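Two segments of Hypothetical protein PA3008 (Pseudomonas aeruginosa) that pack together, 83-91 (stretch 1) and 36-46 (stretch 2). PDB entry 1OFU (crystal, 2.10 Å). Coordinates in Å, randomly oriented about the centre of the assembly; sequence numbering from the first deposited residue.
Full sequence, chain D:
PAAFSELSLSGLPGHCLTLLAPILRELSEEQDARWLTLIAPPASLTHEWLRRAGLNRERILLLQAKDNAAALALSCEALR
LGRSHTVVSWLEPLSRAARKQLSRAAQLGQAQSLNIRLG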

ATOM      1  N   ARG D  83     -21.994  -3.348   8.093  1.00 40.96           N
ATOM      2  CA  ARG D  83     -21.377  -2.110   8.543  1.00 42.14           C
ATOM      3  C   ARG D  83     -19.893  -2.032   8.171  1.00 40.42           C
ATOM      4  O   ARG D  83     -19.239  -1.007   8.380  1.00 39.49           O
ATOM      5  CB  ARG D  83     -21.548  -1.960  10.056  1.00 47.07           C
ATOM      6  CG  ARG D  83     -21.811  -0.528  10.460  1.00 53.11           C
ATOM      7  CD  ARG D  83     -23.208  -0.335  11.022  1.00 57.78           C
ATOM      8  NE  ARG D  83     -24.194  -1.258  10.472  1.00 60.46           N
ATOM      9  CZ  ARG D  83     -25.486  -1.241  10.794  1.00 63.47           C
ATOM     10  NH1 ARG D  83     -25.946  -0.341  11.656  1.00 64.72           N
ATOM     11  NH2 ARG D  83     -26.318  -2.136  10.276  1.00 60.78           N
ATOM     12  N   SER D  84     -19.370  -3.118   7.612  1.00 38.31           N
ATOM     13  CA  SER D  84     -17.966  -3.173   7.210  1.00 39.81           C
ATOM     14  C   SER D  84     -17.841  -3.459   5.716  1.00 40.56           C
ATOM     15  O   SER D  84     -18.557  -4.304   5.189  1.00 44.76           O
ATOM     16  CB  SER D  84     -17.245  -4.281   7.975  1.00 39.22           C
ATOM     17  OG  SER D  84     -17.382  -4.117   9.375  1.00 38.29           O
ATOM     18  N   HIS D  85     -16.945  -2.755   5.032  1.00 41.19           N
ATOM     19  CA  HIS D  85     -16.753  -3.015   3.613  1.00 40.85           C
ATOM     20  C   HIS D  85     -16.023  -4.347   3.500  1.00 40.62           C
ATOM     21  O   HIS D  85     -16.192  -5.077   2.524  1.00 42.98           O
ATOM     22  CB  HIS D  85     -15.944  -1.900   2.942  1.00 37.99           C
ATOM     23  CG  HIS D  85     -14.602  -1.653   3.559  1.00 41.23           C
ATOM     24  ND1 HIS D  85     -14.265  -0.450   4.145  1.00 38.78           N
ATOM     25  CD2 HIS D  85     -13.507  -2.443   3.667  1.00 34.06           C
ATOM     26  CE1 HIS D  85     -13.022  -0.513   4.588  1.00 28.79           C
ATOM     27  NE2 HIS D  85     -12.540  -1.711   4.312  1.00 37.85           N
ATOM     28  N   THR D  86     -15.231  -4.671   4.522  1.00 39.31           N
ATOM     29  CA  THR D  86     -14.485  -5.929   4.542  1.00 34.85           C
ATOM     30  C   THR D  86     -14.379  -6.503   5.942  1.00 35.17           C
ATOM     31  O   THR D  86     -14.050  -5.786   6.891  1.00 36.63           O
ATOM     32  CB  THR D  86     -13.035  -5.744   4.028  1.00 33.80           C
ATOM     33  OG1 THR D  86     -13.048  -4.973   2.828  1.00 33.40           O
ATOM     34  CG2 THR D  86     -12.397  -7.094   3.732  1.00 28.09           C
ATOM     35  N   VAL D  87     -14.649  -7.795   6.070  1.00 32.55           N
ATOM     36  CA  VAL D  87     -14.526  -8.472   7.353  1.00 31.45           C
ATOM     37  C   VAL D  87     -13.423  -9.507   7.153  1.00 34.98           C
ATOM     38  O   VAL D  87     -13.552 -10.403   6.324  1.00 34.58           O
ATOM     39  CB  VAL D  87     -15.826  -9.194   7.770  1.00 32.90           C
ATOM     40  CG1 VAL D  87     -15.582  -9.981   9.040  1.00 32.47           C
ATOM     41  CG2 VAL D  87     -16.942  -8.185   7.998  1.00 29.57           C
ATOM     42  N   VAL D  88     -12.337  -9.366   7.904  1.00 33.13           N
ATOM     43  CA  VAL D  88     -11.204 -10.266   7.790  1.00 31.05           C
ATOM     44  C   VAL D  88     -11.162 -11.320   8.885  1.00 34.12           C
ATOM     45  O   VAL D  88     -11.063 -11.007  10.075  1.00 32.35           O
ATOM     46  CB  VAL D  88      -9.871  -9.482   7.820  1.00 31.79           C
ATOM     47  CG1 VAL D  88      -8.700 -10.432   7.548  1.00 33.06           C
ATOM     48  CG2 VAL D  88      -9.909  -8.350   6.792  1.00 29.96           C
ATOM     49  N   SER D  89     -11.216 -12.574   8.459  1.00 35.11           N
ATOM     50  CA  SER D  89     -11.186 -13.712   9.362  1.00 37.03           C
ATOM     51  C   SER D  89      -9.834 -14.393   9.270  1.00 36.73           C
ATOM     52  O   SER D  89      -9.106 -14.230   8.284  1.00 33.68           O
ATOM     53  CB  SER D  89     -12.271 -14.722   8.972  1.00 40.23           C
ATOM     54  OG  SER D  89     -13.525 -14.088   8.819  1.00 52.85           O
ATOM     55  N   TRP D  90      -9.507 -15.152  10.306  1.00 35.44           N
ATOM     56  CA  TRP D  90      -8.261 -15.906  10.364  1.00 37.94           C
ATOM     57  C   TRP D  90      -8.663 -17.315  10.761  1.00 37.89           C
ATOM     58  O   TRP D  90      -8.213 -17.842  11.774  1.00 39.10           O
ATOM     59  CB  TRP D  90      -7.311 -15.314  11.409  1.00 36.47           C
ATOM     60  CG  TRP D  90      -6.466 -14.201  10.881  1.00 41.05           C
ATOM     61  CD1 TRP D  90      -5.214 -14.301  10.332  1.00 38.58           C
ATOM     62  CD2 TRP D  90      -6.827 -12.819  10.808  1.00 38.83           C
ATOM     63  NE1 TRP D  90      -4.775 -13.060   9.922  1.00 40.25           N
ATOM     64  CE2 TRP D  90      -5.745 -12.134  10.203  1.00 41.01           C
ATOM     65  CE3 TRP D  90      -7.959 -12.091  11.197  1.00 36.39           C
ATOM     66  CZ2 TRP D  90      -5.764 -10.755   9.980  1.00 41.29           C
ATOM     67  CZ3 TRP D  90      -7.978 -10.721  10.975  1.00 34.29           C
ATOM     68  CH2 TRP D  90      -6.885 -10.066  10.373  1.00 41.41           C
ATOM     69  N   LEU D  91      -9.529 -17.911   9.948  1.00 43.42           N
ATOM     70  CA  LEU D  91     -10.036 -19.254  10.204  1.00 46.07           C
ATOM     71  C   LEU D  91      -9.324 -20.385   9.456  1.00 48.45           C
ATOM     72  O   LEU D  91      -9.107 -20.318   8.251  1.00 50.53           O
ATOM     73  CB  LEU D  91     -11.530 -19.291   9.883  1.00 46.48           C
ATOM     74  CG  LEU D  91     -12.384 -18.345  10.730  1.00 49.10           C
ATOM     75  CD1 LEU D  91     -13.812 -18.302  10.199  1.00 51.05           C
ATOM     76  CD2 LEU D  91     -12.352 -18.803  12.179  1.00 49.09           C
TER
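Stretch 2, residues 36-46: LTLIAPPASLT

Stretch 2 runs alongside stretch 1 as a parallel neighbour for four residues and then breaks away to cover a tryptophan. Its first part, L36 to I39, is extended strand continuing from earlier in the chain, with phi near -110° and psi between 114° and 127°. It lies beside the strand that ends at S89 in stretch 1, the two axes approaching to 4.6 Å and crossing at -18°, the modest twist usual between neighbouring strands. T86 pairs with L36, V87 with T37 and V88 with L38, with CA to CA distances of 5.2, 4.7 and 4.7 Å respectively. After I39 the strand geometry stops: A40 takes a left-handed conformation (48/55), and the P41-P42 pair is extended, turning the chain across the end of stretch 1.

The backbone ladder follows the parallel rule, in which one residue bonds to the two that flank its partner. T37 N donates to T86 O at 2.9 Å, and V88 N donates to T37 O at 2.7 Å, so T37 straddles V87. The next rung has I39 N donating to V88 O at 2.8 Å. All three are nearly straight, with angles at hydrogen of 168° to 173°. A CA-H...O contact adds to them, V87 CA lying 3.2 Å from T37 O. Where the strands part, a water takes over: it donates to I39 O at 2.6 Å and accepts from W90 N at 2.9 Å, joining two backbone groups that do not meet directly.

Side chains alternate between the faces of the sheet. T86, V88, L36 and L38 share one face, where V88 is the link: its CG2 is 3.9 Å from L36 CD1 and its CB 3.7 Å from L38 CD2. On the other face, V87 CG1 meets I39 CD1 at 3.6 Å. That same face carries T37, whose OG1 makes a very short hydrogen bond of 2.5 Å with S84 OG, a polar pair buried beside the aliphatic one. H85, where stretch 1 turns a corner, brings NE2 to 3.9 Å from L36 CA.

The second half of the contact belongs to W90, which gives up 121 Å² to stretch 2, more than any other residue here. Its ring is received by prolines over one face: P41 CB sits 3.6 Å from the centroid of the six-membered ring and P42 CD 3.5 Å from that of the five-membered ring, each within 15° of the normal. Successive prolines thus cover both halves of the indole with CH-pi contacts. At the ring edge, L38 CB lies 3.9 Å from W90 CZ3. L45 CD2 also reaches the indole, 3.5 Å from W90 CZ2. L45 belongs to a turn in which its N donates to P42 O at 2.8 Å. The cost is W90 NE1, buried without a partner in the model. The design rule is economical: pair the strands by backbone, then let an extended proline pair cover an aromatic just past the strand's end.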

ATOM      1  N   LEU D  36     -13.306  -1.525   8.469  1.00 39.71           N
ATOM      2  CA  LEU D  36     -12.481  -2.640   8.068  1.00 37.50           C
ATOM      3  C   LEU D  36     -12.594  -3.397   9.390  1.00 37.08           C
ATOM      4  O   LEU D  36     -12.146  -2.906  10.428  1.00 34.18           O
ATOM      5  CB  LEU D  36     -11.020  -2.235   7.844  1.00 37.14           C
ATOM      6  CG  LEU D  36     -10.084  -3.458   7.865  1.00 38.74           C
ATOM      7  CD1 LEU D  36     -10.563  -4.478   6.838  1.00 35.32           C
ATOM      8  CD2 LEU D  36      -8.650  -3.045   7.588  1.00 38.32           C
ATOM      9  N   THR D  37     -13.235  -4.556   9.385  1.00 37.18           N
ATOM     10  CA  THR D  37     -13.362  -5.304  10.624  1.00 35.29           C
ATOM     11  C   THR D  37     -12.500  -6.543  10.602  1.00 37.78           C
ATOM     12  O   THR D  37     -12.585  -7.360   9.680  1.00 38.65           O
ATOM     13  CB  THR D  37     -14.821  -5.701  10.892  1.00 34.10           C
ATOM     14  OG1 THR D  37     -15.598  -4.513  11.053  1.00 29.79           O
ATOM     15  CG2 THR D  37     -14.931  -6.542  12.158  1.00 28.52           C
ATOM     16  N   LEU D  38     -11.654  -6.661  11.622  1.00 34.50           N
ATOM     17  CA  LEU D  38     -10.757  -7.792  11.771  1.00 33.52           C
ATOM     18  C   LEU D  38     -11.345  -8.659  12.882  1.00 38.26           C
ATOM     19  O   LEU D  38     -11.617  -8.167  13.980  1.00 39.05           O
ATOM     20  CB  LEU D  38      -9.359  -7.306  12.171  1.00 30.39           C
ATOM     21  CG  LEU D  38      -8.716  -6.186  11.341  1.00 32.50           C
ATOM     22  CD1 LEU D  38      -7.297  -5.920  11.865  1.00 27.16           C
ATOM     23  CD2 LEU D  38      -8.670  -6.583   9.868  1.00 30.77           C
ATOM     24  N   ILE D  39     -11.542  -9.945  12.612  1.00 39.61           N
ATOM     25  CA  ILE D  39     -12.117 -10.818  13.619  1.00 38.43           C
ATOM     26  C   ILE D  39     -11.191 -11.896  14.156  1.00 41.91           C
ATOM     27  O   ILE D  39     -10.740 -12.783  13.425  1.00 40.64           O
ATOM     28  CB  ILE D  39     -13.415 -11.451  13.099  1.00 42.12           C
ATOM     29  CG1 ILE D  39     -14.446 -10.337  12.883  1.00 43.84           C
ATOM     30  CG2 ILE D  39     -13.913 -12.515  14.074  1.00 41.52           C
ATOM     31  CD1 ILE D  39     -15.832 -10.804  12.565  1.00 53.39           C
ATOM     32  N   ALA D  40     -10.915 -11.798  15.454  1.00 40.87           N
ATOM     33  CA  ALA D  40     -10.060 -12.741  16.157  1.00 39.78           C
ATOM     34  C   ALA D  40      -8.745 -13.013  15.436  1.00 40.37           C
ATOM     35  O   ALA D  40      -8.412 -14.162  15.152  1.00 40.17           O
ATOM     36  CB  ALA D  40     -10.813 -14.054  16.388  1.00 36.69           C
ATOM     37  N   PRO D  41      -7.982 -11.955  15.119  1.00 41.13           N
ATOM     38  CA  PRO D  41      -6.703 -12.155  14.433  1.00 40.82           C
ATOM     39  C   PRO D  41      -5.725 -12.798  15.409  1.00 41.71           C
ATOM     40  O   PRO D  41      -5.941 -12.760  16.616  1.00 43.47           O
ATOM     41  CB  PRO D  41      -6.293 -10.738  14.059  1.00 39.43           C
ATOM     42  CG  PRO D  41      -6.835  -9.939  15.201  1.00 42.10           C
ATOM     43  CD  PRO D  41      -8.222 -10.523  15.366  1.00 40.95           C
ATOM     44  N   PRO D  42      -4.641 -13.400  14.902  1.00 42.87           N
ATOM     45  CA  PRO D  42      -3.668 -14.035  15.794  1.00 41.03           C
ATOM     46  C   PRO D  42      -3.025 -13.052  16.774  1.00 42.42           C
ATOM     47  O   PRO D  42      -2.968 -11.844  16.519  1.00 40.57           O
ATOM     48  CB  PRO D  42      -2.662 -14.652  14.824  1.00 41.64           C
ATOM     49  CG  PRO D  42      -2.747 -13.752  13.625  1.00 41.44           C
ATOM     50  CD  PRO D  42      -4.226 -13.519  13.493  1.00 41.98           C
ATOM     51  N   ALA D  43      -2.548 -13.585  17.895  1.00 41.09           N
ATOM     52  CA  ALA D  43      -1.927 -12.790  18.950  1.00 39.78           C
ATOM     53  C   ALA D  43      -0.861 -11.860  18.406  1.00 39.18           C
ATOM     54  O   ALA D  43      -0.604 -10.798  18.965  1.00 39.85           O
ATOM     55  CB  ALA D  43      -1.328 -13.714  20.011  1.00 40.94           C
ATOM     56  N   SER D  44      -0.237 -12.269  17.311  1.00 36.31           N
ATOM     57  CA  SER D  44       0.797 -11.470  16.677  1.00 39.95           C
ATOM     58  C   SER D  44       0.280 -10.080  16.279  1.00 39.68           C
ATOM     59  O   SER D  44       1.003  -9.091  16.390  1.00 40.38           O
ATOM     60  CB  SER D  44       1.322 -12.203  15.438  1.00 40.86           C
ATOM     61  OG  SER D  44       2.491 -11.581  14.948  1.00 52.07           O
ATOM     62  N   LEU D  45      -0.961 -10.003  15.801  1.00 35.52           N
ATOM     63  CA  LEU D  45      -1.524  -8.714  15.401  1.00 39.71           C
ATOM     64  C   LEU D  45      -2.032  -7.911  16.588  1.00 39.05           C
ATOM     65  O   LEU D  45      -3.236  -7.790  16.798  1.00 40.84           O
ATOM     66  CB  LEU D  45      -2.668  -8.895  14.399  1.00 37.52           C
ATOM     67  CG  LEU D  45      -2.284  -9.132  12.940  1.00 43.96           C
ATOM     68  CD1 LEU D  45      -1.681 -10.518  12.780  1.00 40.97           C
ATOM     69  CD2 LEU D  45      -3.522  -8.980  12.073  1.00 43.70           C
ATOM     70  N   THR D  46      -1.105  -7.361  17.359  1.00 43.13           N
ATOM     71  CA  THR D  46      -1.456  -6.554  18.518  1.00 41.38           C
ATOM     72  C   THR D  46      -1.865  -5.184  18.015  1.00 43.38           C
ATOM     73  O   THR D  46      -1.615  -4.837  16.858  1.00 41.22           O
ATOM     74  CB  THR D  46      -0.248  -6.361  19.441  1.00 42.76           C
ATOM     75  OG1 THR D  46       0.783  -5.671  18.722  1.00 41.32           O
ATOM     76  CG2 THR D  46       0.287  -7.708  19.920  1.00 41.81           C
TER
HETATM   77  O   HOH W   1     -11.232 -15.210  12.578  1.00 41.94           O